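Tryptase inhibitor (Rhipicephalus appendiculatus, PDB 2UUY) probably inhibits serine endopeptidases such as tryptase, this chain being the compact, disulfide-rich Kunitz-like part of a longer tick protein. Local coordinates at residues B[8-13]-B[21-26]. Sequence-based numbering, arbitrary orientation. Where two conformers were deposited one is given.
Sequences SEPVKG and RYYCMG
Pro10 lies on the Tyr23 ring as a CH-pi contact: CG of Pro10 is 3.5 Å from the centroid of the Tyr23 ring and 9° off its normal, so the approach is over the centre of the face. The pyrrolidine continues toward the phenol end, where CB of Pro10 is 3.8 Å from CZ of Tyr23, and the two side chains run past each other in opposite directions. Met25, two residues further along strand 19-25, meets Pro10 tip to tip, SD of Met25 standing 4.0 Å from CD of Pro10. In the conformer given, a bend at chi2 (-51°) places this SD, and a further bend at chi3 carries CE of Met25 to 3.9 Å from CA of Glu9. Tyr32 of strand 28-34 meets the Tyr23 ring nearly perpendicularly and hydrogen-bonds OE2 of Glu9, linking the loop to both strands of the hairpin, while Cys24 is disulfide-bonded to Cys50. An alanine in place of Tyr23 would probably leave Pro10 CG without its aromatic face and open a gap beside Tyr32. Across the two segments the attraction is therefore apolar and CH-pi in kind, joining the irregular loop to the hairpin through side chains, with a hydrogen bond from outside the pair, between Tyr32 OH and Glu9 OE2, adding a directional tie.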
ATOM      1  N   SER B   8      12.956  24.008   1.232  1.00  8.89           N
ATOM      2  CA  SER B   8      11.672  23.469   0.814  0.50 10.13           C
ATOM      3  C   SER B   8      11.904  22.154   0.102  1.00 11.70           C
ATOM      4  O   SER B   8      12.471  22.141  -0.977  1.00 14.24           O
ATOM      5  CB  SER B   8      10.990  24.420  -0.165  0.50 10.36           C
ATOM      6  OG  SER B   8       9.715  23.922  -0.528  0.50 10.92           O
ATOM      7  N   GLU B   9      11.482  21.077   0.710  1.00 12.18           N
ATOM      8  CA  GLU B   9      11.615  19.742   0.130  1.00 12.24           C
ATOM      9  C   GLU B   9      10.310  19.359  -0.548  1.00 11.96           C
ATOM     10  O   GLU B   9       9.300  20.046  -0.439  1.00 11.05           O
ATOM     11  CB  GLU B   9      12.017  18.762   1.217  1.00 13.09           C
ATOM     12  CG  GLU B   9      13.389  19.099   1.732  1.00 14.92           C
ATOM     13  CD  GLU B   9      13.856  18.124   2.782  1.00 18.12           C
ATOM     14  OE1 GLU B   9      13.811  18.476   3.979  1.00 22.61           O
ATOM     15  OE2 GLU B   9      14.251  17.007   2.437  1.00 20.41           O
ATOM     16  N   PRO B  10      10.310  18.247  -1.277  1.00 11.47           N
ATOM     17  CA  PRO B  10       9.125  17.906  -1.960  1.00 13.29           C
ATOM     18  C   PRO B  10       7.922  17.678  -1.041  1.00 11.14           C
ATOM     19  O   PRO B  10       8.078  17.196   0.076  1.00 10.53           O
ATOM     20  CB  PRO B  10       9.460  16.536  -2.632  1.00 14.90           C
ATOM     21  CG  PRO B  10      10.918  16.620  -2.790  1.00 13.41           C
ATOM     22  CD  PRO B  10      11.380  17.281  -1.568  1.00 12.26           C
ATOM     23  N   VAL B  11       6.741  18.048  -1.478  1.00 11.62           N
ATOM     24  CA  VAL B  11       5.534  17.827  -0.708  1.00 11.40           C
ATOM     25  C   VAL B  11       5.305  16.323  -0.621  1.00 10.21           C
ATOM     26  O   VAL B  11       5.337  15.606  -1.638  1.00 11.44           O
ATOM     27  CB  VAL B  11       4.319  18.536  -1.328  1.00 12.39           C
ATOM     28  CG1 VAL B  11       3.014  18.085  -0.665  1.00 12.29           C
ATOM     29  CG2 VAL B  11       4.455  20.049  -1.198  1.00 14.30           C
ATOM     30  N   LYS B  12       5.124  15.829   0.595  1.00 10.35           N
ATOM     31  CA  LYS B  12       4.810  14.416   0.792  1.00 11.38           C
ATOM     32  C   LYS B  12       3.403  14.109   0.305  1.00 10.62           C
ATOM     33  O   LYS B  12       2.431  14.777   0.657  1.00 11.97           O
ATOM     34  CB  LYS B  12       4.906  14.067   2.260  1.00 11.93           C
ATOM     35  CG  LYS B  12       6.312  14.126   2.762  1.00 13.53           C
ATOM     36  CD  LYS B  12       6.456  14.017   4.284  1.00 15.98           C
ATOM     37  CE  LYS B  12       7.926  14.125   4.708  1.00 19.83           C
ATOM     38  NZ  LYS B  12       8.167  13.680   6.108  1.00 25.63           N
ATOM     39  N   GLY B  13       3.268  13.079  -0.506  1.00 10.91           N
ATOM     40  CA  GLY B  13       1.963  12.628  -0.923  1.00 10.99           C
ATOM     41  C   GLY B  13       1.235  11.952   0.208  1.00  9.02           C
ATOM     42  O   GLY B  13       1.870  11.363   1.140  1.00 10.95           O
ATOM     43  N   ARG B  21      12.304   8.272  -5.641  1.00  8.51           N
ATOM     44  CA  ARG B  21      12.436   9.366  -6.618  1.00  8.68           C
ATOM     45  C   ARG B  21      13.641  10.204  -6.278  1.00  9.19           C
ATOM     46  O   ARG B  21      14.020  10.333  -5.130  1.00 10.64           O
ATOM     47  CB  ARG B  21      11.210  10.276  -6.581  1.00  9.72           C
ATOM     48  CG  ARG B  21       9.897   9.576  -6.705  1.00 12.29           C
ATOM     49  CD  ARG B  21       9.730   8.892  -8.002  1.00 12.79           C
ATOM     50  NE  ARG B  21       9.689   9.841  -9.101  1.00 12.28           N
ATOM     51  CZ  ARG B  21       9.520   9.506 -10.359  1.00 12.94           C
ATOM     52  NH1 ARG B  21       9.435   8.237 -10.693  1.00 14.30           N
ATOM     53  NH2 ARG B  21       9.464  10.450 -11.292  1.00 14.69           N
ATOM     54  N   TYR B  22      14.233  10.821  -7.293  1.00  8.27           N
ATOM     55  CA  TYR B  22      15.380  11.695  -7.113  1.00  8.73           C
ATOM     56  C   TYR B  22      14.965  13.107  -7.465  1.00  8.80           C
ATOM     57  O   TYR B  22      14.450  13.345  -8.540  1.00  9.38           O
ATOM     58  CB  TYR B  22      16.541  11.213  -8.002  1.00  9.76           C
ATOM     59  CG  TYR B  22      16.963   9.799  -7.681  1.00 11.09           C
ATOM     60  CD1 TYR B  22      17.843   9.545  -6.655  1.00 13.34           C
ATOM     61  CD2 TYR B  22      16.428   8.725  -8.367  1.00 11.15           C
ATOM     62  CE1 TYR B  22      18.207   8.244  -6.329  1.00 15.10           C
ATOM     63  CE2 TYR B  22      16.813   7.451  -8.070  1.00 12.11           C
ATOM     64  CZ  TYR B  22      17.680   7.221  -7.023  1.00 14.42           C
ATOM     65  OH  TYR B  22      18.003   5.894  -6.713  1.00 18.45           O
ATOM     66  N   TYR B  23      15.165  14.031  -6.526  1.00  8.43           N
ATOM     67  CA  TYR B  23      14.795  15.429  -6.709  1.00  8.41           C
ATOM     68  C   TYR B  23      16.022  16.307  -6.549  1.00  9.40           C
ATOM     69  O   TYR B  23      16.858  16.102  -5.673  1.00  9.01           O
ATOM     70  CB  TYR B  23      13.782  15.855  -5.648  1.00  9.10           C
ATOM     71  CG  TYR B  23      12.361  15.406  -5.807  1.00  8.67           C
ATOM     72  CD1 TYR B  23      11.410  16.286  -6.250  1.00  9.86           C
ATOM     73  CD2 TYR B  23      11.952  14.142  -5.398  1.00  9.02           C
ATOM     74  CE1 TYR B  23      10.087  15.940  -6.316  1.00 10.97           C
ATOM     75  CE2 TYR B  23      10.616  13.785  -5.450  1.00  8.97           C
ATOM     76  CZ  TYR B  23       9.701  14.670  -5.913  1.00  9.40           C
ATOM     77  OH  TYR B  23       8.371  14.298  -5.921  1.00 10.96           O
ATOM     78  N   CYS B  24      16.090  17.320  -7.382  1.00  9.16           N
ATOM     79  CA  CYS B  24      17.129  18.318  -7.267  1.00  9.27           C
ATOM     80  C   CYS B  24      16.850  19.271  -6.128  1.00  9.54           C
ATOM     81  O   CYS B  24      15.822  19.987  -6.148  1.00 11.28           O
ATOM     82  CB  CYS B  24      17.181  19.106  -8.573  1.00  9.46           C
ATOM     83  SG  CYS B  24      18.432  20.405  -8.564  1.00 10.73           S
ATOM     84  N   MET B  25      17.731  19.257  -5.135  1.00 10.28           N
ATOM     85  CA  MET B  25      17.621  20.105  -3.954  0.50 11.56           C
ATOM     86  C   MET B  25      18.802  21.062  -3.966  1.00 11.80           C
ATOM     87  O   MET B  25      19.855  20.768  -3.431  1.00 14.10           O
ATOM     88  CB  MET B  25      17.636  19.258  -2.672  0.50 12.56           C
ATOM     89  CG  MET B  25      16.620  18.122  -2.610  0.50 15.06           C
ATOM     90  SD  MET B  25      14.904  18.556  -2.969  0.50 20.56           S
ATOM     91  CE  MET B  25      14.684  20.152  -2.227  0.50 19.94           C
ATOM     92  N   GLY B  26      18.641  22.198  -4.617  1.00 11.79           N
ATOM     93  CA  GLY B  26      19.717  23.181  -4.723  1.00 11.92           C
ATOM     94  C   GLY B  26      20.764  22.717  -5.722  1.00 11.76           C
ATOM     95  O   GLY B  26      20.508  22.694  -6.924  1.00 13.26           O
TER